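Local atomic coordinates of glycoside hydrolase, GH17 family (PDB entry 6FCG), a protein that probably hydrolyses internal beta-1,3-glucosidic bonds of the algal storage glucan laminarin, as an endo-acting glycoside hydrolase of family GH17. Residues 270-282 / 327-339. Sequence-based numbering, arbitrary orientation.
Sequences IDIAMNRAKTYAV and YKEAIFYNHIREW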
loop_
_atom_site.group_PDB
_atom_site.type_symbol
_atom_site.label_atom_id
_atom_site.label_comp_id
_atom_site.label_asym_id
_atom_site.label_seq_id
_atom_site.Cartn_x
_atom_site.Cartn_y
_atom_site.Cartn_z
ATOM N N ILE A 270 18.913 -5.696 21.225
ATOM C CA ILE A 270 19.210 -4.276 21.100
ATOM C C ILE A 270 20.722 -4.021 21.231
ATOM O O ILE A 270 21.294 -3.337 20.389
ATOM C CB ILE A 270 18.360 -3.424 22.082
ATOM C CG1 ILE A 270 16.911 -3.430 21.606
ATOM C CG2 ILE A 270 18.868 -1.985 22.144
ATOM C CD1 ILE A 270 15.936 -2.755 22.538
ATOM N N ASP A 271 21.359 -4.578 22.265
ATOM C CA ASP A 271 22.812 -4.438 22.453
ATOM C C ASP A 271 23.617 -4.826 21.207
ATOM O O ASP A 271 24.499 -4.085 20.783
ATOM C CB ASP A 271 23.306 -5.257 23.657
ATOM C CG ASP A 271 22.962 -4.617 25.010
ATOM O OD1 ASP A 271 22.791 -3.380 25.080
ATOM O OD2 ASP A 271 22.896 -5.368 26.027
ATOM N N ILE A 272 23.304 -5.973 20.629
ATOM C CA ILE A 272 24.016 -6.500 19.452
ATOM C C ILE A 272 23.797 -5.600 18.259
ATOM O O ILE A 272 24.727 -5.328 17.504
ATOM C CB ILE A 272 23.549 -7.949 19.110
ATOM C CG1 ILE A 272 24.157 -8.923 20.099
ATOM C CG2 ILE A 272 23.938 -8.391 17.700
ATOM C CD1 ILE A 272 23.384 -10.216 20.212
ATOM N N ALA A 273 22.555 -5.164 18.068
ATOM C CA ALA A 273 22.222 -4.328 16.926
ATOM C C ALA A 273 22.904 -2.960 17.037
ATOM O O ALA A 273 23.469 -2.472 16.051
ATOM C CB ALA A 273 20.720 -4.157 16.814
ATOM N N MET A 274 22.846 -2.373 18.236
ATOM C CA MET A 274 23.493 -1.113 18.497
ATOM C C MET A 274 25.019 -1.198 18.418
ATOM O O MET A 274 25.660 -0.239 17.974
ATOM C CB MET A 274 23.056 -0.522 19.840
ATOM C CG MET A 274 21.622 -0.002 19.858
ATOM S SD MET A 274 21.174 1.021 18.442
ATOM C CE MET A 274 22.205 2.446 18.766
ATOM N N ASN A 275 25.601 -2.322 18.812
ATOM C CA ASN A 275 27.019 -2.518 18.585
ATOM C C ASN A 275 27.396 -2.486 17.105
ATOM O O ASN A 275 28.428 -1.940 16.734
ATOM C CB ASN A 275 27.526 -3.802 19.225
ATOM C CG ASN A 275 29.043 -3.871 19.197
ATOM O OD1 ASN A 275 29.712 -3.300 20.062
ATOM N ND2 ASN A 275 29.599 -4.556 18.199
ATOM N N ARG A 276 26.562 -3.060 16.250
ATOM C CA ARG A 276 26.812 -2.976 14.815
ATOM C C ARG A 276 26.814 -1.513 14.315
ATOM O O ARG A 276 27.571 -1.178 13.397
ATOM C CB ARG A 276 25.817 -3.838 14.009
ATOM C CG ARG A 276 26.235 -5.296 13.816
ATOM C CD ARG A 276 25.289 -6.017 12.846
ATOM N NE ARG A 276 23.956 -6.201 13.433
ATOM C CZ ARG A 276 23.554 -7.256 14.149
ATOM N NH1 ARG A 276 24.359 -8.286 14.379
ATOM N NH2 ARG A 276 22.323 -7.289 14.657
ATOM N N ALA A 277 25.948 -0.683 14.890
ATOM C CA ALA A 277 25.862 0.722 14.551
ATOM C C ALA A 277 27.133 1.460 14.927
ATOM O O ALA A 277 27.619 2.321 14.175
ATOM C CB ALA A 277 24.659 1.355 15.245
ATOM N N LYS A 278 27.652 1.162 16.110
ATOM C CA LYS A 278 28.928 1.724 16.546
ATOM C C LYS A 278 30.045 1.307 15.595
ATOM O O LYS A 278 30.802 2.122 15.113
ATOM C CB LYS A 278 29.249 1.270 17.959
ATOM C CG LYS A 278 30.665 1.545 18.433
ATOM C CD LYS A 278 31.223 0.294 19.082
ATOM C CE LYS A 278 32.480 0.641 19.854
ATOM N NZ LYS A 278 33.194 -0.550 20.388
ATOM N N THR A 279 30.127 0.028 15.314
ATOM C CA THR A 279 31.159 -0.495 14.435
ATOM C C THR A 279 31.129 0.098 13.042
ATOM O O THR A 279 32.178 0.294 12.400
ATOM C CB THR A 279 30.929 -2.029 14.397
ATOM O OG1 THR A 279 31.635 -2.626 15.488
ATOM C CG2 THR A 279 31.329 -2.630 13.090
ATOM N N TYR A 280 29.919 0.346 12.560
ATOM C CA TYR A 280 29.729 0.972 11.265
ATOM C C TYR A 280 30.387 2.351 11.220
ATOM O O TYR A 280 31.042 2.696 10.253
ATOM C CB TYR A 280 28.233 1.080 11.020
ATOM C CG TYR A 280 27.825 1.545 9.668
ATOM C CD1 TYR A 280 27.746 0.646 8.602
ATOM C CD2 TYR A 280 27.473 2.861 9.461
ATOM C CE1 TYR A 280 27.349 1.069 7.349
ATOM C CE2 TYR A 280 27.072 3.305 8.211
ATOM C CZ TYR A 280 27.003 2.413 7.155
ATOM O OH TYR A 280 26.609 2.873 5.913
ATOM N N ALA A 281 30.175 3.145 12.266
ATOM C CA ALA A 281 30.801 4.474 12.395
ATOM C C ALA A 281 32.316 4.378 12.456
ATOM O O ALA A 281 33.016 5.172 11.825
ATOM C CB ALA A 281 30.275 5.223 13.631
ATOM N N VAL A 282 32.798 3.401 13.201
ATOM C CA VAL A 282 34.216 3.198 13.319
ATOM C C VAL A 282 34.811 2.906 11.921
ATOM O O VAL A 282 35.860 3.441 11.567
ATOM C CB VAL A 282 34.580 2.058 14.314
ATOM C CG1 VAL A 282 36.090 1.876 14.387
ATOM C CG2 VAL A 282 34.039 2.336 15.707
ATOM N N TYR A 327 16.549 5.249 24.710
ATOM C CA TYR A 327 17.369 4.114 25.132
ATOM C C TYR A 327 18.466 3.837 24.113
ATOM O O TYR A 327 19.642 3.692 24.456
ATOM C CB TYR A 327 16.486 2.875 25.350
ATOM C CG TYR A 327 17.190 1.642 25.885
ATOM C CD1 TYR A 327 17.917 1.689 27.075
ATOM C CD2 TYR A 327 17.074 0.415 25.246
ATOM C CE1 TYR A 327 18.539 0.555 27.589
ATOM C CE2 TYR A 327 17.688 -0.723 25.757
ATOM C CZ TYR A 327 18.412 -0.646 26.928
ATOM O OH TYR A 327 19.011 -1.768 27.420
ATOM N N LYS A 328 18.087 3.743 22.849
ATOM C CA LYS A 328 19.075 3.497 21.815
ATOM C C LYS A 328 20.022 4.676 21.679
ATOM O O LYS A 328 21.178 4.465 21.354
ATOM C CB LYS A 328 18.431 3.162 20.471
ATOM C CG LYS A 328 17.719 1.837 20.490
ATOM C CD LYS A 328 17.454 1.365 19.084
ATOM C CE LYS A 328 15.979 1.189 18.765
ATOM N NZ LYS A 328 15.217 0.070 19.234
ATOM N N GLU A 329 19.526 5.895 21.907
ATOM C CA GLU A 329 20.384 7.083 21.915
ATOM C C GLU A 329 21.468 6.968 22.982
ATOM O O GLU A 329 22.646 7.255 22.718
ATOM C CB GLU A 329 19.582 8.368 22.157
ATOM C CG GLU A 329 20.460 9.606 22.231
ATOM C CD GLU A 329 19.719 10.833 22.672
ATOM O OE1 GLU A 329 19.972 11.818 21.993
ATOM O OE2 GLU A 329 18.929 10.842 23.677
ATOM N N ALA A 330 21.064 6.577 24.177
ATOM C CA ALA A 330 22.011 6.383 25.265
ATOM C C ALA A 330 23.060 5.316 24.936
ATOM O O ALA A 330 24.256 5.518 25.166
ATOM C CB ALA A 330 21.280 6.027 26.547
ATOM N N ILE A 331 22.618 4.190 24.394
ATOM C CA ILE A 331 23.554 3.149 23.997
ATOM C C ILE A 331 24.566 3.675 22.962
ATOM O O ILE A 331 25.773 3.450 23.087
ATOM C CB ILE A 331 22.830 1.907 23.462
ATOM C CG1 ILE A 331 22.088 1.218 24.605
ATOM C CG2 ILE A 331 23.832 0.929 22.834
ATOM C CD1 ILE A 331 21.057 0.210 24.142
ATOM N N PHE A 332 24.080 4.404 21.968
ATOM C CA PHE A 332 24.952 4.946 20.940
ATOM C C PHE A 332 25.939 5.957 21.522
ATOM O O PHE A 332 27.137 5.860 21.253
ATOM C CB PHE A 332 24.139 5.568 19.797
ATOM C CG PHE A 332 24.976 5.988 18.620
ATOM C CD1 PHE A 332 25.527 5.033 17.780
ATOM C CD2 PHE A 332 25.214 7.330 18.355
ATOM C CE1 PHE A 332 26.300 5.404 16.693
ATOM C CE2 PHE A 332 25.973 7.709 17.262
ATOM C CZ PHE A 332 26.521 6.745 16.432
ATOM N N TYR A 333 25.425 6.901 22.313
ATOM C CA TYR A 333 26.246 7.930 22.943
ATOM C C TYR A 333 27.417 7.314 23.725
ATOM O O TYR A 333 28.565 7.731 23.553
ATOM C CB TYR A 333 25.411 8.795 23.898
ATOM C CG TYR A 333 26.207 9.861 24.599
ATOM C CD1 TYR A 333 26.609 11.008 23.929
ATOM C CD2 TYR A 333 26.534 9.731 25.943
ATOM C CE1 TYR A 333 27.327 12.004 24.579
ATOM C CE2 TYR A 333 27.250 10.716 26.611
ATOM C CZ TYR A 333 27.652 11.849 25.931
ATOM O OH TYR A 333 28.370 12.781 26.641
ATOM N N ASN A 334 27.116 6.319 24.561
ATOM C CA ASN A 334 28.129 5.641 25.380
ATOM C C ASN A 334 29.123 4.826 24.577
ATOM O O ASN A 334 30.321 4.849 24.890
ATOM C CB ASN A 334 27.482 4.758 26.451
ATOM C CG ASN A 334 26.717 5.568 27.476
ATOM O OD1 ASN A 334 27.099 6.683 27.842
ATOM N ND2 ASN A 334 25.642 5.014 27.952
ATOM N N HIS A 335 28.656 4.149 23.529
ATOM C CA HIS A 335 29.573 3.433 22.632
ATOM C C HIS A 335 30.536 4.393 21.946
ATOM O O HIS A 335 31.718 4.077 21.785
ATOM C CB HIS A 335 28.841 2.627 21.552
ATOM C CG HIS A 335 28.346 1.277 21.980
ATOM N ND1 HIS A 335 28.927 0.516 22.978
ATOM C CD2 HIS A 335 27.340 0.521 21.483
ATOM C CE1 HIS A 335 28.273 -0.628 23.101
ATOM N NE2 HIS A 335 27.308 -0.651 22.204
ATOM N N ILE A 336 30.024 5.555 21.518
ATOM C CA ILE A 336 30.834 6.546 20.777
ATOM C C ILE A 336 31.863 7.150 21.735
ATOM O O ILE A 336 32.999 7.361 21.347
ATOM C CB ILE A 336 29.947 7.621 20.084
ATOM C CG1 ILE A 336 29.144 7.006 18.938
ATOM C CG2 ILE A 336 30.770 8.787 19.553
ATOM C CD1 ILE A 336 29.951 6.449 17.770
ATOM N N ARG A 337 31.452 7.410 22.982
ATOM C CA ARG A 337 32.356 7.903 24.004
ATOM C C ARG A 337 33.472 6.901 24.285
ATOM O O ARG A 337 34.656 7.283 24.282
ATOM C CB ARG A 337 31.601 8.284 25.282
ATOM C CG ARG A 337 30.780 9.571 25.182
ATOM C CD ARG A 337 31.610 10.822 24.912
ATOM N NE ARG A 337 30.756 12.003 25.051
ATOM C CZ ARG A 337 30.966 13.201 24.495
ATOM N NH1 ARG A 337 30.098 14.163 24.759
ATOM N NH2 ARG A 337 32.020 13.487 23.740
ATOM N N GLU A 338 33.119 5.633 24.509
ATOM C CA GLU A 338 34.145 4.576 24.743
ATOM C C GLU A 338 35.122 4.434 23.574
ATOM O O GLU A 338 36.329 4.472 23.767
ATOM C CB GLU A 338 33.512 3.217 25.038
ATOM C CG GLU A 338 33.123 3.024 26.499
ATOM C CD GLU A 338 32.088 1.925 26.689
ATOM O OE1 GLU A 338 32.287 0.815 26.126
ATOM O OE2 GLU A 338 31.064 2.175 27.384
ATOM N N TRP A 339 34.591 4.351 22.363
ATOM C CA TRP A 339 35.440 4.271 21.175
ATOM C C TRP A 339 36.393 5.467 21.044
ATOM O O TRP A 339 37.573 5.281 20.834
ATOM C CB TRP A 339 34.608 4.115 19.882
ATOM C CG TRP A 339 35.357 4.434 18.627
ATOM C CD1 TRP A 339 36.581 3.969 18.266
ATOM C CD2 TRP A 339 34.932 5.296 17.575
ATOM N NE1 TRP A 339 36.953 4.501 17.057
ATOM C CE2 TRP A 339 35.953 5.320 16.611
ATOM C CE3 TRP A 339 33.778 6.041 17.347
ATOM C CZ2 TRP A 339 35.858 6.050 15.439
ATOM C CZ3 TRP A 339 33.672 6.771 16.170
ATOM C CH2 TRP A 339 34.708 6.773 15.235
#
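Val282 sets its CG2 methyl over one face of the Trp339 indole, 3.6 Å from the centroid of the five-membered ring and 10° off the ring normal, a CH-pi contact. The indole is brought there by a first torsion that sets CG anti to the backbone N (chi1 163°), while CG1 of Val282 lies nearer the ring nitrogen, 3.8 Å from Trp339 NE1. With an alanine here instead of Trp339, the CG2 methyl of Val282 would probably lose its aromatic cover and a gap would be likely to open beside the carbonyl of Ala281. One turn back, the aliphatic chain of Lys278 crosses His335 at about a right angle, with CD over one imidazole face and CG 3.8 Å from His335 CB; its CE carries on toward Trp339 CB. Met274 is buried midway along the interface. Bent at both chi2 and chi3, it hooks its CE methyl over helix 326-342, 3.8 Å from Phe332 CB, while SD rests on the methylenes of Lys328, whose ammonium group is hydrogen-bonded to the carbonyl of Glu418. The CB of Met274 packs against Ile331 CG2, and the other branch of Ile331 ends in CD1, 3.7 Å from Ile270 CG2. That same CD1 lies over the rim of one face of the Tyr327 ring. Pro244 touches both Phe332 and Ala281, and Val282 also packs on Pro133 of a second subunit. The two helices, the axes of their segments inclined at 45° and 9.7 Å apart at their closest approach, flank strand 301-305 in sequence, an arrangement characteristic of neighbouring outer helices in the TIM-barrel fold of GH17 enzymes.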